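Local coordinates for periplasmic binding protein (Thermotoga lettingae TMO, PDB 4RY8) that binds 5-methylthioribose in a cleft between two lobes and probably serves as the solute-binding component of a sugar transporter, at residues C[77-82]-C[145-150]; C[101-106]-C[116-121]; C[288-293]-C[300-305]. All coordinates share one frame; numbering follows the deposited sequence.

In the fold
Contacts 1 and 2 lie side by side on the 5-methylthioribose pocket, their centres 9 Å apart. Their first segments leave neighbouring strands, 74-78 and 98-102, of the parallel sheet of one lobe; backbone atoms of Ile77 and His79 pair with Phe102. Along the chain, contact 2 falls wholly between the two segments of contact 1, whose second segment starts helix 148-163 in the other lobe. The sugar is therefore gripped where the lobes meet. Contact 3 comes later in the sequence, just after strand 284-287 at the edge of the second sheet. Its centre is about 30 Å from that of contact 1 and about 25 Å from that of contact 2, away from the pocket.

Contact 1: C[77-82]-C[145-150]; sequences IDHGRP and GGFAPL. With SR1 (5-S-methyl-5-thio-alpha-D-ribofuranose), chain G.
His79 meets Phe147 and Pro149 across a gap where the backbones stay 7.0 Å apart at their nearest CA atoms, those of His79 and Ala148, with His79 CD2 4.3 Å from Phe147 CD1. The imidazole NE2 gives a nearly straight bond (170°) to the ring oxygen O4 of the sugar at 3.0 Å, and O4 lies in the plane of the imidazole. At the other nitrogen, ND1 donates to OD1 of Asp78 at 2.6 Å, tilted 22° from the ring plane, so both nitrogens are held and rotation of the ring is fixed. Losing the imidazole, as with an alanine at this position, would probably leave sugar O4 without this donor and the Asp78 carboxylate without its mate. This is the interlobe cleft of a periplasmic binding protein: a loop following strand 74-78 of one lobe faces the start of helix 148-163 in the other. From that second lobe, Phe147 sets one ring face against the thioether methyl CS, which sits over its centre, while CG of Pro149 comes within 3.7 Å of sugar O4. A water bridges Gly80 O to Ala148 N. With CG opposite its carbonyl carbon (chi1 -70°), Arg81 lays CD 3.3 Å from Gly146 O.

Contact 2: C[101-106]-C[116-121]; sequences TFDLVV and QDDLLI. With SR1 (5-S-methyl-5-thio-alpha-D-ribofuranose), chain G.
Asp103 and Asp118 face each other across the hinge side of the sugar pocket, where the chain of this two-lobed periplasmic binding protein leaves strand 113-115 of the first sheet and enters helix 118-132. Charge comes first. OD1 of Asp103 lies 3.7 Å from OD2 of Asp118, the carboxylate planes turned 48° apart, and two waters probably ease the repulsion by each donating to both oxygens. The other oxygen of Asp118, OD1, forms a salt bridge with Arg153, itself a ligand-binding residue, so Asp118 acts from the second shell.

The direct bonds to 5-methylthioribose come next. OD2 of Asp103 takes a very short bond, 2.5 Å, from the anomeric hydroxyl O1. NE2 of Gln116 donates to the sugar O2 at 3.0 Å and to one of the bridging waters at 2.9 Å; the same water also accepts from the Gln116 backbone N. Since OE1 of Gln116 is bonded to Thr253, the amide is fixed from both ends.

Packing against the Phe102 ring is the third kind. With CG of Phe102 opposite its backbone N (chi1 174°), one face of the ring lies against the Asp103 carboxylate, whose CG sits 3.7 Å above the ring centre. NE2 of Gln116 meets the edge of that ring, 3.9 Å from CZ, with ring and amide planes 61° apart.

Helix capping is the last kind. Asp117, the N-cap residue of helix 118-132 and salt-bridged to Lys127 of the second subunit, accepts the N-H of Leu120 at OD1, 3.3 Å away, from above its carboxylate plane.

Contact 3: C[288-293]-C[300-305]; sequences RQFLVD and DELVKA
Phe290 pushes the edge of its ring into the groove between Leu302 and Ala305, one turn apart on the neighbouring helix. The axes of the short segments stand nearly square to each other, at 97°, and pass 11.3 Å apart, so only a few side chains bridge the gap. With CG swung opposite the backbone N (chi1 174°), the Phe290 ring reaches across to the other helix and presents CE2 and CZ. CE2 abuts the methyl CD1 of Leu302 at 3.8 Å. CZ settles beside Ala305, touching both its carbonyl O, likewise at 3.8 Å, and its CB at 4.1 Å. The small alanine side chain makes a shallow floor to the groove, and both the Leu302 methyl and the Ala305 oxygen lie near the plane of the ring.

These are two short helices joined by a loop, 288-293 and 299-305, that follow directly on strand 284-287, the antiparallel edge strand of the second sheet, and Ile286 of that strand touches both Leu291 and Leu302. Seen from the other helix, the bump is Leu302: its CD1 enters the hollow between the Phe290 ring and Leu291, whose CD2 approaches to 4.3 Å. Ile296 packs against Phe290, Leu291 and Ala305 from the connecting loop. The bound sugar is about 14 Å from the Leu302 side chain.

Contact 1: C[77-82]-C[145-150]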
loop_
_atom_site.group_PDB
_atom_site.type_symbol
_atom_site.label_atom_id
_atom_site.label_comp_id
_atom_site.label_asym_id
_atom_site.label_seq_id
_atom_site.Cartn_x
_atom_site.Cartn_y
_atom_site.Cartn_z
ATOM N N ILE C 77 20.561 1.317 15.853
ATOM C CA ILE C 77 19.510 1.014 16.787
ATOM C C ILE C 77 18.371 0.217 16.134
ATOM O O ILE C 77 17.633 0.692 15.254
ATOM C CB ILE C 77 19.019 2.257 17.482
ATOM C CG1 ILE C 77 20.224 2.948 18.127
ATOM C CG2 ILE C 77 17.997 1.864 18.536
ATOM C CD1 ILE C 77 19.875 4.189 18.875
ATOM N N ASP C 78 18.229 -1.012 16.621
ATOM C CA ASP C 78 17.302 -1.974 16.113
ATOM C C ASP C 78 16.128 -2.181 17.072
ATOM O O ASP C 78 16.314 -2.755 18.131
ATOM C CB ASP C 78 18.079 -3.258 15.970
ATOM C CG ASP C 78 17.425 -4.214 15.077
ATOM O OD1 ASP C 78 16.262 -4.507 15.382
ATOM O OD2 ASP C 78 18.069 -4.636 14.079
ATOM N N HIS C 79 14.937 -1.780 16.642
ATOM C CA HIS C 79 13.742 -1.745 17.458
ATOM C C HIS C 79 13.947 -0.772 18.632
ATOM O O HIS C 79 14.710 0.197 18.517
ATOM C CB HIS C 79 13.299 -3.136 17.880
ATOM C CG HIS C 79 12.860 -3.988 16.743
ATOM N ND1 HIS C 79 13.679 -4.249 15.675
ATOM C CD2 HIS C 79 11.695 -4.626 16.490
ATOM C CE1 HIS C 79 13.046 -5.012 14.812
ATOM N NE2 HIS C 79 11.842 -5.262 15.276
ATOM N N GLY C 80 13.275 -1.032 19.748
ATOM C CA GLY C 80 13.333 -0.168 20.910
ATOM C C GLY C 80 12.165 0.781 20.829
ATOM O O GLY C 80 11.409 0.728 19.905
ATOM N N ARG C 81 12.026 1.692 21.792
ATOM C CA ARG C 81 10.967 2.702 21.720
ATOM C C ARG C 81 11.559 4.082 21.861
ATOM O O ARG C 81 12.613 4.235 22.454
ATOM C CB ARG C 81 9.928 2.427 22.781
ATOM C CG ARG C 81 9.175 1.169 22.413
ATOM C CD ARG C 81 8.139 0.840 23.450
ATOM N NE ARG C 81 8.691 0.032 24.512
ATOM C CZ ARG C 81 9.125 0.473 25.684
ATOM N NH1 ARG C 81 9.572 -0.407 26.566
ATOM N NH2 ARG C 81 9.111 1.765 25.996
ATOM N N PRO C 82 10.915 5.088 21.268
ATOM C CA PRO C 82 11.632 6.335 21.170
ATOM C C PRO C 82 11.740 7.021 22.504
ATOM O O PRO C 82 12.722 7.694 22.741
ATOM C CB PRO C 82 10.802 7.193 20.198
ATOM C CG PRO C 82 9.593 6.412 19.847
ATOM C CD PRO C 82 9.638 5.081 20.540
ATOM N N GLY C 145 0.978 -4.131 20.933
ATOM C CA GLY C 145 1.460 -2.763 20.846
ATOM C C GLY C 145 2.864 -2.581 21.384
ATOM O O GLY C 145 3.466 -3.518 21.908
ATOM N N GLY C 146 3.445 -1.407 21.135
ATOM C CA GLY C 146 4.780 -1.087 21.630
ATOM C C GLY C 146 5.956 -1.431 20.735
ATOM O O GLY C 146 7.109 -1.268 21.120
ATOM N N PHE C 147 5.679 -1.913 19.543
ATOM C CA PHE C 147 6.733 -2.163 18.559
ATOM C C PHE C 147 6.442 -1.419 17.255
ATOM O O PHE C 147 5.386 -1.629 16.636
ATOM C CB PHE C 147 6.845 -3.659 18.291
ATOM C CG PHE C 147 7.418 -4.435 19.456
ATOM C CD1 PHE C 147 8.801 -4.506 19.660
ATOM C CD2 PHE C 147 6.584 -5.095 20.332
ATOM C CE1 PHE C 147 9.316 -5.204 20.723
ATOM C CE2 PHE C 147 7.104 -5.803 21.396
ATOM C CZ PHE C 147 8.462 -5.855 21.600
ATOM N N ALA C 148 7.413 -0.628 16.806
ATOM C CA ALA C 148 7.263 0.204 15.590
ATOM C C ALA C 148 6.609 -0.520 14.423
ATOM O O ALA C 148 5.591 -0.100 13.896
ATOM C CB ALA C 148 8.618 0.740 15.149
ATOM N N PRO C 149 7.212 -1.608 13.994
ATOM C CA PRO C 149 6.611 -2.246 12.837
ATOM C C PRO C 149 5.206 -2.802 13.148
ATOM O O PRO C 149 4.296 -2.679 12.323
ATOM C CB PRO C 149 7.597 -3.371 12.510
ATOM C CG PRO C 149 8.338 -3.594 13.775
ATOM C CD PRO C 149 8.497 -2.230 14.353
ATOM N N LEU C 150 5.009 -3.344 14.346
ATOM C CA LEU C 150 3.707 -3.921 14.674
ATOM C C LEU C 150 2.633 -2.873 14.688
ATOM O O LEU C 150 1.512 -3.179 14.248
ATOM C CB LEU C 150 3.710 -4.652 15.999
ATOM C CG LEU C 150 4.775 -5.743 16.034
ATOM C CD1 LEU C 150 4.658 -6.572 17.293
ATOM C CD2 LEU C 150 4.629 -6.630 14.802
HETATM C CS SR1 G . 8.682 -7.886 17.775
HETATM S S SR1 G . 8.720 -6.850 16.331
HETATM C C5 SR1 G . 8.771 -8.229 15.161
HETATM C C4 SR1 G . 8.819 -7.731 13.718
HETATM O O4 SR1 G . 9.947 -6.924 13.621
HETATM C C1 SR1 G . 10.661 -7.159 12.392
HETATM O O1 SR1 G . 10.611 -5.984 11.655
HETATM C C2 SR1 G . 9.995 -8.292 11.628
HETATM O O2 SR1 G . 9.357 -7.964 10.364
HETATM C C3 SR1 G . 8.995 -8.801 12.647
HETATM O O3 SR1 G . 7.753 -9.099 12.024
HETATM O O HOH W 1 10.417 -1.067 17.442
#

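Contact 2: C[101-106]-C[116-121]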
loop_
_atom_site.group_PDB
_atom_site.type_symbol
_atom_site.label_atom_id
_atom_site.label_comp_id
_atom_site.label_asym_id
_atom_site.label_seq_id
_atom_site.Cartn_x
_atom_site.Cartn_y
_atom_site.Cartn_z
ATOM N N THR C 101 18.652 3.765 12.200
ATOM C CA THR C 101 17.780 2.827 12.852
ATOM C C THR C 101 17.122 1.863 11.910
ATOM O O THR C 101 16.994 2.105 10.685
ATOM C CB THR C 101 16.676 3.503 13.685
ATOM O OG1 THR C 101 15.718 4.069 12.806
ATOM C CG2 THR C 101 17.246 4.586 14.551
ATOM N N PHE C 102 16.751 0.732 12.488
ATOM C CA PHE C 102 15.897 -0.248 11.861
ATOM C C PHE C 102 14.732 -0.335 12.786
ATOM O O PHE C 102 14.914 -0.647 13.962
ATOM C CB PHE C 102 16.564 -1.617 11.723
ATOM C CG PHE C 102 15.628 -2.683 11.192
ATOM C CD1 PHE C 102 14.895 -2.464 10.029
ATOM C CD2 PHE C 102 15.456 -3.874 11.855
ATOM C CE1 PHE C 102 14.012 -3.409 9.564
ATOM C CE2 PHE C 102 14.567 -4.844 11.387
ATOM C CZ PHE C 102 13.841 -4.596 10.244
ATOM N N ASP C 103 13.544 -0.054 12.285
ATOM C CA ASP C 103 12.332 -0.250 13.073
ATOM C C ASP C 103 12.261 0.633 14.293
ATOM O O ASP C 103 11.746 0.223 15.341
ATOM C CB ASP C 103 12.130 -1.716 13.475
ATOM C CG ASP C 103 11.509 -2.570 12.360
ATOM O OD1 ASP C 103 11.064 -2.028 11.341
ATOM O OD2 ASP C 103 11.411 -3.802 12.554
ATOM N N LEU C 104 12.743 1.875 14.158
ATOM C CA LEU C 104 12.499 2.897 15.235
ATOM C C LEU C 104 12.382 4.244 14.584
ATOM O O LEU C 104 13.311 4.680 13.868
ATOM C CB LEU C 104 13.692 2.927 16.189
ATOM C CG LEU C 104 13.633 3.994 17.312
ATOM C CD1 LEU C 104 12.525 3.543 18.205
ATOM C CD2 LEU C 104 14.939 4.079 18.053
ATOM N N VAL C 105 11.301 4.951 14.898
ATOM C CA VAL C 105 10.995 6.229 14.297
ATOM C C VAL C 105 11.713 7.323 15.079
ATOM O O VAL C 105 11.518 7.444 16.270
ATOM C CB VAL C 105 9.471 6.473 14.336
ATOM C CG1 VAL C 105 9.128 7.909 13.936
ATOM C CG2 VAL C 105 8.763 5.449 13.469
ATOM N N VAL C 106 12.571 8.109 14.439
ATOM C CA VAL C 106 13.237 9.218 15.184
ATOM C C VAL C 106 13.104 10.577 14.502
ATOM O O VAL C 106 13.408 10.740 13.311
ATOM C CB VAL C 106 14.714 8.865 15.542
ATOM C CG1 VAL C 106 15.341 8.050 14.449
ATOM C CG2 VAL C 106 15.564 10.098 15.827
ATOM N N GLN C 116 10.746 -1.999 6.520
ATOM C CA GLN C 116 10.269 -2.845 5.433
ATOM C C GLN C 116 8.988 -2.361 4.785
ATOM O O GLN C 116 8.231 -3.172 4.208
ATOM C CB GLN C 116 10.056 -4.225 5.960
ATOM C CG GLN C 116 11.304 -4.811 6.547
ATOM C CD GLN C 116 11.039 -6.072 7.296
ATOM O OE1 GLN C 116 11.247 -7.163 6.789
ATOM N NE2 GLN C 116 10.578 -5.941 8.507
ATOM N N ASP C 117 8.785 -1.039 4.835
ATOM C CA ASP C 117 7.567 -0.388 4.356
ATOM C C ASP C 117 6.446 -1.061 5.102
ATOM O O ASP C 117 5.610 -1.742 4.527
ATOM C CB ASP C 117 7.380 -0.433 2.829
ATOM C CG ASP C 117 6.368 0.567 2.343
ATOM O OD1 ASP C 117 5.548 1.074 3.155
ATOM O OD2 ASP C 117 6.389 0.910 1.158
ATOM N N ASP C 118 6.406 -0.854 6.410
ATOM C CA ASP C 118 5.401 -1.576 7.229
ATOM C C ASP C 118 3.914 -1.219 7.012
ATOM O O ASP C 118 3.009 -2.059 7.252
ATOM C CB ASP C 118 5.766 -1.522 8.691
ATOM C CG ASP C 118 6.985 -2.345 8.993
ATOM O OD1 ASP C 118 6.989 -3.583 8.711
ATOM O OD2 ASP C 118 7.964 -1.727 9.419
ATOM N N LEU C 119 3.677 0.013 6.589
ATOM C CA LEU C 119 2.350 0.419 6.197
ATOM C C LEU C 119 1.933 -0.386 4.957
ATOM O O LEU C 119 0.851 -0.925 4.889
ATOM C CB LEU C 119 2.328 1.900 5.939
ATOM C CG LEU C 119 2.500 2.762 7.190
ATOM C CD1 LEU C 119 2.531 4.232 6.856
ATOM C CD2 LEU C 119 1.406 2.437 8.185
ATOM N N LEU C 120 2.789 -0.511 3.962
ATOM C CA LEU C 120 2.413 -1.367 2.856
ATOM C C LEU C 120 2.195 -2.841 3.246
ATOM O O LEU C 120 1.236 -3.457 2.780
ATOM C CB LEU C 120 3.447 -1.279 1.719
ATOM C CG LEU C 120 3.097 -2.065 0.457
ATOM C CD1 LEU C 120 1.833 -1.624 -0.243
ATOM C CD2 LEU C 120 4.248 -1.941 -0.538
ATOM N N ILE C 121 3.075 -3.392 4.092
ATOM C CA ILE C 121 2.982 -4.767 4.563
ATOM C C ILE C 121 1.621 -4.975 5.218
ATOM O O ILE C 121 0.953 -5.933 4.940
ATOM C CB ILE C 121 4.067 -5.158 5.618
ATOM C CG1 ILE C 121 5.489 -5.240 5.056
ATOM C CG2 ILE C 121 3.720 -6.512 6.245
ATOM C CD1 ILE C 121 6.531 -5.527 6.139
HETATM C CS SR1 G . 8.682 -7.886 17.775
HETATM S S SR1 G . 8.720 -6.850 16.331
HETATM C C5 SR1 G . 8.771 -8.229 15.161
HETATM C C4 SR1 G . 8.819 -7.731 13.718
HETATM O O4 SR1 G . 9.947 -6.924 13.621
HETATM C C1 SR1 G . 10.661 -7.159 12.392
HETATM O O1 SR1 G . 10.611 -5.984 11.655
HETATM C C2 SR1 G . 9.995 -8.292 11.628
HETATM O O2 SR1 G . 9.357 -7.964 10.364
HETATM C C3 SR1 G . 8.995 -8.801 12.647
HETATM O O3 SR1 G . 7.753 -9.099 12.024
HETATM O O HOH W 2 9.008 -0.244 11.217
HETATM O O HOH W 3 10.167 -3.164 9.114
#

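Contact 3: C[288-293]-C[300-305]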
loop_
_atom_site.group_PDB
_atom_site.type_symbol
_atom_site.label_atom_id
_atom_site.label_comp_id
_atom_site.label_asym_id
_atom_site.label_seq_id
_atom_site.Cartn_x
_atom_site.Cartn_y
_atom_site.Cartn_z
ATOM N N ARG C 288 1.127 -19.525 -0.405
ATOM C CA ARG C 288 1.410 -20.956 -0.313
ATOM C C ARG C 288 1.335 -21.594 -1.703
ATOM O O ARG C 288 2.135 -22.467 -2.040
ATOM C CB ARG C 288 0.414 -21.638 0.630
ATOM C CG ARG C 288 0.481 -23.141 0.563
ATOM C CD ARG C 288 -0.354 -23.860 1.598
ATOM N NE ARG C 288 0.099 -25.244 1.679
ATOM C CZ ARG C 288 -0.129 -26.174 0.758
ATOM N NH1 ARG C 288 -0.831 -25.906 -0.333
ATOM N NH2 ARG C 288 0.344 -27.387 0.936
ATOM N N GLN C 289 0.359 -21.140 -2.481
ATOM C CA GLN C 289 0.128 -21.581 -3.856
ATOM C C GLN C 289 1.324 -21.347 -4.765
ATOM O O GLN C 289 1.691 -22.222 -5.582
ATOM C CB GLN C 289 -1.088 -20.836 -4.432
ATOM C CG GLN C 289 -1.903 -21.634 -5.439
ATOM C CD GLN C 289 -3.117 -22.295 -4.804
ATOM O OE1 GLN C 289 -3.934 -21.631 -4.159
ATOM N NE2 GLN C 289 -3.242 -23.605 -4.983
ATOM N N PHE C 290 1.884 -20.146 -4.682
ATOM C CA PHE C 290 3.103 -19.799 -5.433
ATOM C C PHE C 290 4.306 -20.663 -4.987
ATOM O O PHE C 290 5.129 -21.074 -5.826
ATOM C CB PHE C 290 3.409 -18.279 -5.306
ATOM C CG PHE C 290 4.718 -17.869 -5.915
ATOM C CD1 PHE C 290 4.860 -17.759 -7.306
ATOM C CD2 PHE C 290 5.833 -17.642 -5.110
ATOM C CE1 PHE C 290 6.081 -17.411 -7.867
ATOM C CE2 PHE C 290 7.054 -17.301 -5.676
ATOM C CZ PHE C 290 7.179 -17.186 -7.058
ATOM N N LEU C 291 4.416 -20.963 -3.686
ATOM C CA LEU C 291 5.547 -21.793 -3.208
ATOM C C LEU C 291 5.452 -23.209 -3.797
ATOM O O LEU C 291 6.456 -23.751 -4.308
ATOM C CB LEU C 291 5.625 -21.876 -1.683
ATOM C CG LEU C 291 5.836 -20.582 -0.885
ATOM C CD1 LEU C 291 5.622 -20.880 0.597
ATOM C CD2 LEU C 291 7.231 -20.049 -1.148
ATOM N N VAL C 292 4.240 -23.773 -3.732
ATOM C CA VAL C 292 3.955 -25.158 -4.208
ATOM C C VAL C 292 4.106 -25.275 -5.709
ATOM O O VAL C 292 4.764 -26.212 -6.200
ATOM C CB VAL C 292 2.508 -25.607 -3.814
ATOM C CG1 VAL C 292 2.180 -26.984 -4.389
ATOM C CG2 VAL C 292 2.321 -25.615 -2.298
ATOM N N ASP C 293 3.500 -24.344 -6.448
ATOM C CA ASP C 293 3.561 -24.392 -7.936
ATOM C C ASP C 293 4.981 -24.384 -8.496
ATOM O O ASP C 293 5.232 -24.930 -9.562
ATOM C CB ASP C 293 2.796 -23.219 -8.547
ATOM C CG ASP C 293 1.304 -23.422 -8.522
ATOM O OD1 ASP C 293 0.855 -24.441 -7.965
ATOM O OD2 ASP C 293 0.579 -22.565 -9.072
ATOM N N ASP C 300 16.663 -19.608 -0.614
ATOM C CA ASP C 300 17.485 -19.537 -1.820
ATOM C C ASP C 300 16.581 -19.584 -3.045
ATOM O O ASP C 300 16.631 -18.722 -3.915
ATOM C CB ASP C 300 18.487 -20.686 -1.843
ATOM C CG ASP C 300 19.499 -20.588 -0.717
ATOM O OD1 ASP C 300 20.072 -19.491 -0.541
ATOM O OD2 ASP C 300 19.706 -21.594 0.003
ATOM N N GLU C 301 15.741 -20.606 -3.062
ATOM C CA GLU C 301 14.770 -20.854 -4.119
ATOM C C GLU C 301 13.696 -19.816 -4.235
ATOM O O GLU C 301 13.137 -19.594 -5.283
ATOM C CB GLU C 301 14.143 -22.250 -3.931
ATOM C CG GLU C 301 15.134 -23.380 -4.243
ATOM C CD GLU C 301 14.764 -24.716 -3.609
ATOM O OE1 GLU C 301 13.656 -24.856 -3.023
ATOM O OE2 GLU C 301 15.608 -25.628 -3.661
ATOM N N LEU C 302 13.378 -19.133 -3.156
ATOM C CA LEU C 302 12.306 -18.192 -3.281
ATOM C C LEU C 302 12.772 -16.912 -3.966
ATOM O O LEU C 302 12.036 -16.297 -4.725
ATOM C CB LEU C 302 11.736 -17.867 -1.907
ATOM C CG LEU C 302 10.827 -16.679 -1.979
ATOM C CD1 LEU C 302 9.594 -16.847 -2.831
ATOM C CD2 LEU C 302 10.394 -16.394 -0.543
ATOM N N VAL C 303 13.974 -16.497 -3.617
ATOM C CA VAL C 303 14.582 -15.263 -4.124
ATOM C C VAL C 303 14.822 -15.420 -5.621
ATOM O O VAL C 303 14.571 -14.504 -6.405
ATOM C CB VAL C 303 15.937 -14.966 -3.423
ATOM C CG1 VAL C 303 16.749 -13.921 -4.183
ATOM C CG2 VAL C 303 15.709 -14.470 -2.006
ATOM N N LYS C 304 15.285 -16.604 -5.984
ATOM C CA LYS C 304 15.544 -16.954 -7.383
ATOM C C LYS C 304 14.211 -16.899 -8.151
ATOM O O LYS C 304 14.102 -16.245 -9.188
ATOM C CB LYS C 304 16.143 -18.350 -7.419
ATOM C CG LYS C 304 16.309 -18.948 -8.813
ATOM C CD LYS C 304 16.693 -20.421 -8.737
ATOM C CE LYS C 304 15.527 -21.304 -8.293
ATOM N NZ LYS C 304 15.986 -22.666 -7.891
ATOM N N ALA C 305 13.192 -17.561 -7.604
ATOM C CA ALA C 305 11.861 -17.599 -8.203
ATOM C C ALA C 305 11.167 -16.235 -8.184
ATOM O O ALA C 305 10.267 -15.996 -8.986
ATOM C CB ALA C 305 10.996 -18.619 -7.462
#